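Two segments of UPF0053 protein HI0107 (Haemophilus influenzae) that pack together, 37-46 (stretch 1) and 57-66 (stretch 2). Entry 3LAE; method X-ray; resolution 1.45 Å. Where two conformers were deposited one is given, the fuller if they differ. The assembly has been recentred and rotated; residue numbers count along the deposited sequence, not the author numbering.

Stretch 1 37-46: TFNGLILEHL
Stretch 2 57-66: EIDGLLITIL

Stretch 1 is a helix from Phe-38, preceded by Thr-37 in extended conformation (phi/psi -119/166°), and it packs across a β-hairpin formed by stretch 2. Strand 57-58 enters a type I' turn spanning Ile-58 to Leu-61, and strand 61-66 leads out of it. The axes of helix 38-45 and strand 61-66 lie 12.1 Å apart at closest approach, with an angle of 99° between their N-to-C directions, so the helix runs nearly perpendicular to the strand. The register is set by Ile-42 and Ile-58, whose CA atoms are 7.9 Å apart.

Backbone hydrogen bonds fix each element separately. In the helix, Leu-41 N to Thr-37 O (2.9 Å) and Ile-42 N to Phe-38 O (3.0 Å) begin the i to i+4 pattern. Thr-37 (chi1 p) caps the N-terminus, its OG1 accepting from Gly-40 N at 2.9 Å. Farther along, His-45 ND1 donates to Leu-41 O at 2.7 Å, which ties the imidazole back to the helix. In the hairpin, Ile-58 N to Leu-61 O (3.0 Å) and Leu-61 N to Ile-58 O (2.9 Å) close the turn. Its central residues have positive phi, Asp-59 at 52/45° and Gly-60 at 85/6°; a CB on Gly-60 would be jammed against the carbonyl O of Asp-59.

No hydrogen bond crosses between the stretches, and the contact, burying 374 Å² in total, rests largely on apolar packing. Ile-58 (m, t) contributes the largest area and points toward the helix. Its CD1 lies 4.1 Å from Ile-42 CA and 4.2 Å from Ile-42 CG1, while its CG2 meets Leu-41 CD2 at 4.1 Å. Ile-42 (m, t) leaves its backbone sideways, but its end comes nearer the sheet: CD1 reaches Ile-65 CD1 at 4.1 Å and Ile-63 CG2 at 4.4 Å. Ile-63 is m, t, whereas Ile-65 is m, m. At the helix start, Phe-38 (chi1 t, chi2 50°) brings its CZ to 3.7 Å from Ile-63 CD1 and its CE1 to 4.3 Å from Leu-61 CD1 (Leu-61 m, t), both methyls approaching the ring obliquely.

Two contacts involve polar residues. His-45 (chi1 m, chi2 69°) lays one ring face over Ile-58 CG2, which sits 4.2 Å from the ring centroid and 14° off the normal, a CH-pi interaction. Leu-41 (t, p) places CD1 3.9 Å from Asp-59 OD1, an oxygen already hydrogen-bonded elsewhere in the structure.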

ATOM      1  N   THR A  37      -1.250  -1.637   8.942  1.00 10.40           N
ATOM      2  CA  THR A  37      -1.601  -2.052   7.580  1.00 10.33           C
ATOM      3  C   THR A  37      -1.164  -1.012   6.558  1.00 10.82           C
ATOM      4  O   THR A  37      -0.838   0.130   6.894  1.00 10.55           O
ATOM      5  CB  THR A  37      -3.121  -2.177   7.420  1.00 11.23           C
ATOM      6  OG1 THR A  37      -3.698  -0.894   7.695  1.00 10.87           O
ATOM      7  CG2 THR A  37      -3.692  -3.217   8.364  1.00 12.39           C
ATOM      8  N   PHE A  38      -1.175  -1.412   5.292  1.00 10.38           N
ATOM      9  CA  PHE A  38      -0.848  -0.508   4.201  1.00 11.80           C
ATOM     10  C   PHE A  38      -1.806   0.686   4.163  1.00 10.24           C
ATOM     11  O   PHE A  38      -1.381   1.833   4.010  1.00 12.39           O
ATOM     12  CB  PHE A  38      -0.882  -1.292   2.880  1.00 12.77           C
ATOM     13  CG  PHE A  38      -0.169  -0.613   1.748  1.00 17.03           C
ATOM     14  CD1 PHE A  38       1.123  -0.141   1.910  1.00 18.55           C
ATOM     15  CD2 PHE A  38      -0.771  -0.481   0.518  1.00 24.04           C
ATOM     16  CE1 PHE A  38       1.786   0.480   0.883  1.00 24.55           C
ATOM     17  CE2 PHE A  38      -0.104   0.135  -0.525  1.00 26.45           C
ATOM     18  CZ  PHE A  38       1.179   0.615  -0.335  1.00 25.33           C
ATOM     19  N   ASN A  39      -3.097   0.410   4.320  1.00 10.91           N
ATOM     20  CA  ASN A  39      -4.095   1.459   4.475  1.00 11.17           C
ATOM     21  C   ASN A  39      -3.706   2.421   5.600  1.00 12.27           C
ATOM     22  O   ASN A  39      -3.707   3.632   5.416  1.00 13.43           O
ATOM     23  CB  ASN A  39      -5.472   0.842   4.743  1.00 10.93           C
ATOM     24  CG  ASN A  39      -6.516   1.879   5.112  1.00 12.97           C
ATOM     25  OD1 ASN A  39      -6.799   2.797   4.336  1.00 12.58           O
ATOM     26  ND2 ASN A  39      -7.080   1.749   6.316  1.00 13.86           N
ATOM     27  N   GLY A  40      -3.381   1.885   6.774  1.00 10.62           N
ATOM     28  CA  GLY A  40      -3.015   2.743   7.896  1.00 10.80           C
ATOM     29  C   GLY A  40      -1.803   3.623   7.591  1.00 11.34           C
ATOM     30  O   GLY A  40      -1.768   4.813   7.912  1.00 13.84           O
ATOM     31  N   LEU A  41      -0.789   3.043   6.972  1.00 11.34           N
ATOM     32  CA  LEU A  41       0.413   3.802   6.620  1.00 12.51           C
ATOM     33  C   LEU A  41       0.081   4.964   5.681  1.00 13.34           C
ATOM     34  O   LEU A  41       0.562   6.084   5.860  1.00 15.03           O
ATOM     35  CB  LEU A  41       1.429   2.875   5.953  1.00 13.49           C
ATOM     36  CG  LEU A  41       2.768   3.481   5.552  1.00 15.58           C
ATOM     37  CD1 LEU A  41       3.540   3.822   6.806  1.00 17.91           C
ATOM     38  CD2 LEU A  41       3.541   2.527   4.649  1.00 19.25           C
ATOM     39  N   ILE A  42      -0.732   4.697   4.665  1.00 13.33           N
ATOM     40  CA  ILE A  42      -1.102   5.745   3.726  0.50 13.80           C
ATOM     41  C   ILE A  42      -1.935   6.827   4.417  1.00 15.68           C
ATOM     42  O   ILE A  42      -1.672   8.028   4.252  1.00 17.38           O
ATOM     43  CB  ILE A  42      -1.844   5.175   2.497  0.50 12.52           C
ATOM     44  CG1 ILE A  42      -0.922   4.236   1.708  0.50 11.18           C
ATOM     45  CG2 ILE A  42      -2.335   6.303   1.593  0.50 16.56           C
ATOM     46  CD1 ILE A  42      -1.660   3.360   0.688  0.50 10.25           C
ATOM     47  N   LEU A  43      -2.923   6.418   5.207  1.00 15.75           N
ATOM     48  CA  LEU A  43      -3.776   7.394   5.886  1.00 17.20           C
ATOM     49  C   LEU A  43      -2.995   8.257   6.865  1.00 18.58           C
ATOM     50  O   LEU A  43      -3.273   9.449   7.005  1.00 22.65           O
ATOM     51  CB  LEU A  43      -4.933   6.704   6.606  1.00 16.08           C
ATOM     52  CG  LEU A  43      -5.988   6.037   5.730  1.00 20.20           C
ATOM     53  CD1 LEU A  43      -7.010   5.310   6.603  1.00 23.04           C
ATOM     54  CD2 LEU A  43      -6.657   7.061   4.842  1.00 21.42           C
ATOM     55  N   GLU A  44      -2.004   7.677   7.537  1.00 18.09           N
ATOM     56  CA  GLU A  44      -1.243   8.443   8.526  1.00 20.06           C
ATOM     57  C   GLU A  44      -0.416   9.522   7.857  1.00 22.04           C
ATOM     58  O   GLU A  44      -0.076  10.530   8.475  1.00 24.07           O
ATOM     59  CB  GLU A  44      -0.353   7.531   9.373  1.00 23.75           C
ATOM     60  CG  GLU A  44      -1.155   6.645  10.297  1.00 28.28           C
ATOM     61  CD  GLU A  44      -0.307   5.752  11.175  1.00 31.25           C
ATOM     62  OE1 GLU A  44       0.913   5.993  11.276  1.00 33.92           O
ATOM     63  OE2 GLU A  44      -0.872   4.805  11.766  1.00 32.41           O
ATOM     64  N   HIS A  45      -0.099   9.317   6.585  1.00 26.98           N
ATOM     65  CA  HIS A  45       0.754  10.257   5.865  1.00 32.29           C
ATOM     66  C   HIS A  45      -0.026  11.345   5.143  1.00 35.18           C
ATOM     67  O   HIS A  45       0.480  12.448   4.946  1.00 37.87           O
ATOM     68  CB  HIS A  45       1.661   9.518   4.881  1.00 34.10           C
ATOM     69  CG  HIS A  45       2.812   8.819   5.534  1.00 37.88           C
ATOM     70  ND1 HIS A  45       2.650   7.717   6.346  1.00 39.76           N
ATOM     71  CD2 HIS A  45       4.143   9.063   5.493  1.00 39.47           C
ATOM     72  CE1 HIS A  45       3.831   7.311   6.777  1.00 40.49           C
ATOM     73  NE2 HIS A  45       4.754   8.112   6.275  1.00 39.92           N
ATOM     74  N   LEU A  46      -1.260  11.042   4.760  1.00 36.96           N
ATOM     75  CA  LEU A  46      -2.054  12.003   4.008  0.50 38.67           C
ATOM     76  C   LEU A  46      -2.950  12.858   4.898  1.00 41.43           C
ATOM     77  O   LEU A  46      -3.503  12.387   5.890  1.00 43.39           O
ATOM     78  CB  LEU A  46      -2.866  11.298   2.921  0.50 38.89           C
ATOM     79  CG  LEU A  46      -1.983  10.676   1.839  0.50 36.51           C
ATOM     80  CD1 LEU A  46      -2.815  10.292   0.636  0.50 34.31           C
ATOM     81  CD2 LEU A  46      -0.882  11.648   1.435  0.50 35.43           C
ATOM     82  N   GLU A  57       4.627   8.980  -3.089  1.00 16.79           N
ATOM     83  CA  GLU A  57       5.810   8.225  -2.711  0.50 15.14           C
ATOM     84  C   GLU A  57       5.843   8.077  -1.188  1.00 16.83           C
ATOM     85  O   GLU A  57       5.720   9.070  -0.469  1.00 19.86           O
ATOM     86  CB  GLU A  57       7.080   8.932  -3.219  0.50 17.61           C
ATOM     87  CG  GLU A  57       7.287   8.867  -4.748  0.50 21.61           C
ATOM     88  CD  GLU A  57       6.831  10.124  -5.497  0.50 24.24           C
ATOM     89  OE1 GLU A  57       7.072  11.247  -5.006  0.50 25.52           O
ATOM     90  OE2 GLU A  57       6.248   9.991  -6.600  0.50 26.31           O
ATOM     91  N   ILE A  58       6.013   6.847  -0.713  1.00 15.80           N
ATOM     92  CA  ILE A  58       6.134   6.584   0.718  1.00 17.07           C
ATOM     93  C   ILE A  58       7.137   5.470   0.949  1.00 15.65           C
ATOM     94  O   ILE A  58       6.996   4.377   0.390  1.00 15.72           O
ATOM     95  CB  ILE A  58       4.794   6.140   1.355  1.00 20.07           C
ATOM     96  CG1 ILE A  58       3.709   7.203   1.176  1.00 23.20           C
ATOM     97  CG2 ILE A  58       4.984   5.857   2.840  1.00 20.37           C
ATOM     98  CD1 ILE A  58       2.365   6.796   1.744  1.00 23.68           C
ATOM     99  N   ASP A  59       8.153   5.745   1.762  1.00 15.18           N
ATOM    100  CA  ASP A  59       9.047   4.696   2.248  1.00 16.00           C
ATOM    101  C   ASP A  59       9.621   3.818   1.141  1.00 16.60           C
ATOM    102  O   ASP A  59       9.634   2.593   1.259  1.00 16.98           O
ATOM    103  CB  ASP A  59       8.326   3.804   3.262  1.00 19.12           C
ATOM    104  CG  ASP A  59       7.947   4.547   4.522  1.00 21.86           C
ATOM    105  OD1 ASP A  59       7.147   3.998   5.301  1.00 23.32           O
ATOM    106  OD2 ASP A  59       8.434   5.681   4.732  1.00 24.03           O
ATOM    107  N   GLY A  60      10.085   4.443   0.064  1.00 14.30           N
ATOM    108  CA  GLY A  60      10.751   3.713  -1.007  1.00 14.05           C
ATOM    109  C   GLY A  60       9.815   3.114  -2.038  1.00 12.28           C
ATOM    110  O   GLY A  60      10.267   2.388  -2.941  1.00 15.68           O
ATOM    111  N   LEU A  61       8.521   3.414  -1.917  1.00 12.78           N
ATOM    112  CA  LEU A  61       7.533   2.915  -2.866  1.00 13.09           C
ATOM    113  C   LEU A  61       6.824   4.041  -3.610  1.00 12.74           C
ATOM    114  O   LEU A  61       6.514   5.081  -3.027  1.00 15.15           O
ATOM    115  CB  LEU A  61       6.483   2.081  -2.149  1.00 12.77           C
ATOM    116  CG  LEU A  61       6.951   0.862  -1.342  1.00 15.27           C
ATOM    117  CD1 LEU A  61       5.736   0.164  -0.768  1.00 18.60           C
ATOM    118  CD2 LEU A  61       7.778  -0.083  -2.214  1.00 18.86           C
ATOM    119  N   LEU A  62       6.560   3.807  -4.891  1.00 10.89           N
ATOM    120  CA  LEU A  62       5.735   4.695  -5.698  1.00 10.64           C
ATOM    121  C   LEU A  62       4.364   4.049  -5.812  1.00 10.54           C
ATOM    122  O   LEU A  62       4.207   2.959  -6.387  1.00 10.28           O
ATOM    123  CB  LEU A  62       6.365   4.864  -7.077  1.00 12.34           C
ATOM    124  CG  LEU A  62       5.603   5.715  -8.094  1.00 15.06           C
ATOM    125  CD1 LEU A  62       5.501   7.152  -7.604  1.00 17.11           C
ATOM    126  CD2 LEU A  62       6.321   5.652  -9.425  1.00 15.33           C
ATOM    127  N   ILE A  63       3.369   4.721  -5.252  1.00 10.50           N
ATOM    128  CA  ILE A  63       2.073   4.120  -5.014  1.00 11.54           C
ATOM    129  C   ILE A  63       0.998   4.853  -5.797  1.00 11.31           C
ATOM    130  O   ILE A  63       0.970   6.084  -5.815  1.00 13.81           O
ATOM    131  CB  ILE A  63       1.732   4.223  -3.512  1.00 12.88           C
ATOM    132  CG1 ILE A  63       2.770   3.475  -2.672  1.00 14.58           C
ATOM    133  CG2 ILE A  63       0.334   3.703  -3.240  1.00 15.81           C
ATOM    134  CD1 ILE A  63       2.722   3.844  -1.180  1.00 19.29           C
ATOM    135  N   THR A  64       0.116   4.098  -6.441  1.00 10.09           N
ATOM    136  CA  THR A  64      -1.038   4.665  -7.126  1.00 10.12           C
ATOM    137  C   THR A  64      -2.286   4.109  -6.465  1.00  8.66           C
ATOM    138  O   THR A  64      -2.480   2.889  -6.408  1.00 10.18           O
ATOM    139  CB  THR A  64      -1.047   4.297  -8.631  1.00 11.80           C
ATOM    140  OG1 THR A  64       0.174   4.750  -9.236  1.00 12.20           O
ATOM    141  CG2 THR A  64      -2.229   4.962  -9.352  1.00 12.98           C
ATOM    142  N   ILE A  65      -3.138   4.984  -5.953  1.00 10.35           N
ATOM    143  CA  ILE A  65      -4.386   4.552  -5.331  0.50  9.51           C
ATOM    144  C   ILE A  65      -5.362   4.093  -6.415  1.00 10.15           C
ATOM    145  O   ILE A  65      -5.738   4.878  -7.293  1.00 12.90           O
ATOM    146  CB  ILE A  65      -5.021   5.690  -4.501  0.50  8.62           C
ATOM    147  CG1 ILE A  65      -3.996   6.256  -3.518  0.50  9.43           C
ATOM    148  CG2 ILE A  65      -6.247   5.189  -3.761  0.50 10.49           C
ATOM    149  CD1 ILE A  65      -3.473   5.227  -2.537  0.50  8.68           C
ATOM    150  N   LEU A  66      -5.784   2.829  -6.356  1.00  9.89           N
ATOM    151  CA  LEU A  66      -6.694   2.283  -7.364  1.00  9.32           C
ATOM    152  C   LEU A  66      -8.163   2.255  -6.933  1.00  9.98           C
ATOM    153  O   LEU A  66      -9.064   2.467  -7.752  1.00 11.58           O
ATOM    154  CB  LEU A  66      -6.277   0.864  -7.762  1.00 10.66           C
ATOM    155  CG  LEU A  66      -4.893   0.656  -8.342  1.00 11.65           C
ATOM    156  CD1 LEU A  66      -4.706  -0.813  -8.694  1.00 14.58           C
ATOM    157  CD2 LEU A  66      -4.687   1.551  -9.579  1.00 12.14           C
TER